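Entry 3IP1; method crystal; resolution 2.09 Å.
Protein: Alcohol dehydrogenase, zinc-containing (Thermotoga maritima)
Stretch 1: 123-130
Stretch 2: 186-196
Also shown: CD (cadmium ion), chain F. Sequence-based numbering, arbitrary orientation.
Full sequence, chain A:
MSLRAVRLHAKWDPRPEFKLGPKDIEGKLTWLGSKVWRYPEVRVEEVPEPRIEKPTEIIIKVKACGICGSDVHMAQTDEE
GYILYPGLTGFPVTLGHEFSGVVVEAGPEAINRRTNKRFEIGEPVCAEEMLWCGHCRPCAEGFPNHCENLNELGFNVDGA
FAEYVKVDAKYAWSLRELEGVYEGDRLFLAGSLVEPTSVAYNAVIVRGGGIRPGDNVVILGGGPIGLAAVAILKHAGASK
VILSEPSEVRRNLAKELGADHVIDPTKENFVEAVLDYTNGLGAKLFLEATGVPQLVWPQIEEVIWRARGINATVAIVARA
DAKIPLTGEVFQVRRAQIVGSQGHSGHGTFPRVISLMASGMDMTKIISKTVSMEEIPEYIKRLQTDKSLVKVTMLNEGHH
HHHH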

# COMPACT_ATOMS: atom_id res chain seq x y z
N GLU A 123 -9.66 16.83 -32.78
CA GLU A 123 -9.14 15.85 -31.80
C GLU A 123 -10.22 14.84 -31.41
O GLU A 123 -11.32 15.25 -31.02
CB GLU A 123 -8.61 16.56 -30.56
CG GLU A 123 -8.12 15.64 -29.44
CD GLU A 123 -6.67 15.18 -29.61
OE1 GLU A 123 -6.11 15.34 -30.72
OE2 GLU A 123 -6.08 14.65 -28.64
N PRO A 124 -9.93 13.52 -31.52
CA PRO A 124 -10.89 12.50 -31.08
C PRO A 124 -10.83 12.32 -29.56
O PRO A 124 -9.74 12.18 -28.98
CB PRO A 124 -10.41 11.22 -31.77
CG PRO A 124 -8.93 11.44 -32.04
CD PRO A 124 -8.69 12.93 -32.10
N VAL A 125 -12.00 12.32 -28.92
CA VAL A 125 -12.06 12.26 -27.47
C VAL A 125 -13.18 11.37 -26.95
O VAL A 125 -14.14 11.08 -27.67
CB VAL A 125 -12.20 13.68 -26.82
CG1 VAL A 125 -10.97 14.49 -27.07
CG2 VAL A 125 -13.44 14.42 -27.34
N CYS A 126 -13.03 10.94 -25.69
CA CYS A 126 -14.14 10.42 -24.92
C CYS A 126 -14.20 11.26 -23.65
O CYS A 126 -13.29 12.03 -23.38
CB CYS A 126 -13.93 8.94 -24.59
SG CYS A 126 -12.50 8.64 -23.54
N ALA A 127 -15.26 11.13 -22.86
CA ALA A 127 -15.34 11.92 -21.64
C ALA A 127 -15.93 11.17 -20.46
O ALA A 127 -16.63 10.16 -20.62
CB ALA A 127 -16.07 13.23 -21.89
N GLU A 128 -15.59 11.64 -19.27
CA GLU A 128 -16.10 11.06 -18.04
C GLU A 128 -17.56 11.48 -17.85
O GLU A 128 -17.99 12.54 -18.32
CB GLU A 128 -15.23 11.51 -16.85
CG GLU A 128 -13.74 11.27 -17.06
CD GLU A 128 -12.87 11.80 -15.94
OE1 GLU A 128 -13.36 12.02 -14.82
OE2 GLU A 128 -11.67 12.00 -16.17
N GLU A 129 -18.31 10.64 -17.15
CA GLU A 129 -19.70 10.90 -16.81
C GLU A 129 -19.86 11.57 -15.41
O GLU A 129 -20.84 12.31 -15.19
CB GLU A 129 -20.49 9.58 -16.94
CG GLU A 129 -21.94 9.59 -16.47
CD GLU A 129 -22.08 9.40 -14.95
OE1 GLU A 129 -21.13 9.00 -14.27
OE2 GLU A 129 -23.18 9.67 -14.44
N MSE A 130 -18.92 11.31 -14.50
CA MSE A 130 -18.95 11.91 -13.17
C MSE A 130 -18.36 13.30 -13.26
O MSE A 130 -17.16 13.45 -13.44
CB MSE A 130 -18.13 11.09 -12.16
CG MSE A 130 -18.48 9.59 -12.03
SE MSE A 130 -20.20 9.26 -11.13
CE MSE A 130 -19.55 9.38 -9.28
N ARG A 186 -14.67 2.33 -35.94
CA ARG A 186 -14.27 1.43 -34.84
C ARG A 186 -13.49 2.18 -33.75
O ARG A 186 -13.56 1.82 -32.58
CB ARG A 186 -13.46 0.24 -35.38
CG ARG A 186 -14.31 -0.85 -36.05
CD ARG A 186 -13.47 -2.05 -36.55
NE ARG A 186 -12.48 -2.53 -35.57
CZ ARG A 186 -12.79 -3.16 -34.43
NH1 ARG A 186 -14.05 -3.40 -34.12
NH2 ARG A 186 -11.83 -3.55 -33.60
N LEU A 187 -12.75 3.22 -34.14
CA LEU A 187 -12.06 4.06 -33.17
C LEU A 187 -13.06 4.66 -32.18
O LEU A 187 -12.82 4.71 -30.97
CB LEU A 187 -11.28 5.18 -33.86
CG LEU A 187 -10.40 6.04 -32.95
CD1 LEU A 187 -9.12 6.47 -33.68
CD2 LEU A 187 -11.13 7.26 -32.42
N PHE A 188 -14.19 5.14 -32.71
CA PHE A 188 -15.19 5.80 -31.88
C PHE A 188 -16.01 4.78 -31.10
O PHE A 188 -16.35 4.99 -29.94
CB PHE A 188 -16.03 6.74 -32.73
CG PHE A 188 -15.24 7.88 -33.33
CD1 PHE A 188 -14.75 8.91 -32.52
CD2 PHE A 188 -14.94 7.90 -34.70
CE1 PHE A 188 -13.99 9.94 -33.05
CE2 PHE A 188 -14.19 8.94 -35.27
CZ PHE A 188 -13.71 9.96 -34.45
N LEU A 189 -16.31 3.66 -31.74
CA LEU A 189 -16.86 2.53 -31.03
C LEU A 189 -16.01 2.17 -29.79
O LEU A 189 -16.56 1.98 -28.71
CB LEU A 189 -17.05 1.33 -31.96
CG LEU A 189 -18.09 1.47 -33.08
CD1 LEU A 189 -18.23 0.17 -33.83
CD2 LEU A 189 -19.47 1.94 -32.57
N ALA A 190 -14.69 2.07 -29.96
CA ALA A 190 -13.81 1.71 -28.83
C ALA A 190 -13.86 2.79 -27.76
O ALA A 190 -13.95 2.50 -26.55
CB ALA A 190 -12.37 1.46 -29.31
N GLY A 191 -13.81 4.04 -28.21
CA GLY A 191 -13.95 5.23 -27.34
C GLY A 191 -15.23 5.26 -26.53
O GLY A 191 -15.20 5.66 -25.36
N SER A 192 -16.34 4.82 -27.13
CA SER A 192 -17.65 4.81 -26.45
C SER A 192 -17.67 3.79 -25.29
O SER A 192 -18.53 3.86 -24.39
CB SER A 192 -18.79 4.53 -27.46
OG SER A 192 -18.80 3.16 -27.89
N LEU A 193 -16.71 2.87 -25.30
CA LEU A 193 -16.62 1.84 -24.29
C LEU A 193 -15.62 2.15 -23.16
O LEU A 193 -15.39 1.31 -22.30
CB LEU A 193 -16.26 0.50 -24.97
CG LEU A 193 -17.40 -0.12 -25.79
CD1 LEU A 193 -16.90 -1.08 -26.87
CD2 LEU A 193 -18.40 -0.83 -24.89
N VAL A 194 -15.01 3.34 -23.17
CA VAL A 194 -13.99 3.65 -22.16
C VAL A 194 -14.63 3.83 -20.77
O VAL A 194 -14.11 3.34 -19.76
CB VAL A 194 -13.15 4.90 -22.52
CG1 VAL A 194 -12.23 5.33 -21.33
CG2 VAL A 194 -12.33 4.63 -23.79
N GLU A 195 -15.77 4.51 -20.74
CA GLU A 195 -16.47 4.74 -19.49
C GLU A 195 -16.87 3.44 -18.76
O GLU A 195 -16.46 3.24 -17.62
CB GLU A 195 -17.66 5.70 -19.70
CG GLU A 195 -18.29 6.26 -18.42
CD GLU A 195 -19.40 5.39 -17.84
OE1 GLU A 195 -19.88 4.46 -18.51
OE2 GLU A 195 -19.81 5.65 -16.69
N PRO A 196 -17.65 2.55 -19.41
CA PRO A 196 -17.95 1.31 -18.66
C PRO A 196 -16.70 0.45 -18.37
O PRO A 196 -16.66 -0.28 -17.36
CB PRO A 196 -18.91 0.55 -19.60
CG PRO A 196 -18.70 1.16 -20.97
CD PRO A 196 -18.37 2.61 -20.70
CD CD F . -22.41 3.65 -18.02
O HOH W 1 -21.25 1.87 -16.99

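A strand that packs against a helix without sharing hydrogen bonds with it must rely on the shape of its side chains, and this zinc-containing alcohol dehydrogenase offers a compact example. The apolar centre of the contact is Cys126. Its CA-to-CB bond points toward the second stretch, and with chi1 in the p well its sulfur lies against Val194, SG to CB 3.9 Å. The thiol here behaves as a small, polarizable apolar group, filling space beside a branched side chain. Next to it the helix presents Gly191, where the backbones come close: the CA atoms of Cys126 and Gly191 are 5.7 Å apart, and Cys126 CB sits 3.6 Å from Gly191 O. That carbonyl is already engaged, accepting a hydrogen bond from Val194 N (3.2 Å) where the chain turns from one helical segment to the next.

Two residues back along the strand, Pro124 continues the apolar surface. Its CB lies 4.1 Å from Leu187 CD2 and 4.0 Å from Phe188 CE1, so one small ring meets two neighbouring helix side chains. The CA-to-CB bond of Phe188 points sideways to the strand, but the end of its side chain comes nearer and meets the proline obliquely. The spacing follows from the alternation of a strand: Pro124 and Cys126 point toward the helix, whereas Val125 and Ala127 point away.

The backbone arrangement suits this pattern. The strand from Pro124 to Ala127 and the helix that carries Leu187 to Gly191 run in nearly the same direction, their axes inclined by 19° and approaching to 8.4 Å. The separation widens from the Cys126–Gly191 pair to Pro124 and Phe188, whose CA atoms are 8.0 Å apart, leaving room for side chains between them. No hydrogen bond crosses the contact; the helix satisfies its own backbone through bonds such as Gly191 N to Leu187 O (3.0 Å), and Ser192 OG turns back to donate to Leu189 O (2.7 Å). The contact buries 295 Å² summed over both sides, and with no hydrogen bond across it, its cohesion near the centre comes from close apolar packing.

At the polar edge the chemistry changes. Glu129 and Glu195 both point toward the opposing stretch, with Glu129 CB 4.0 Å from Glu195 OE2. Their carboxylates are also near, Glu129 OE1 to Glu195 OE2 being 4.3 Å, a proximity of like charges that offers no attraction by itself. A cation lies close by: Glu195 OE1 binds the cadmium ion CD at 2.7 Å, alongside a water whose O is 2.4 Å from CD and two atoms from elsewhere in the structure.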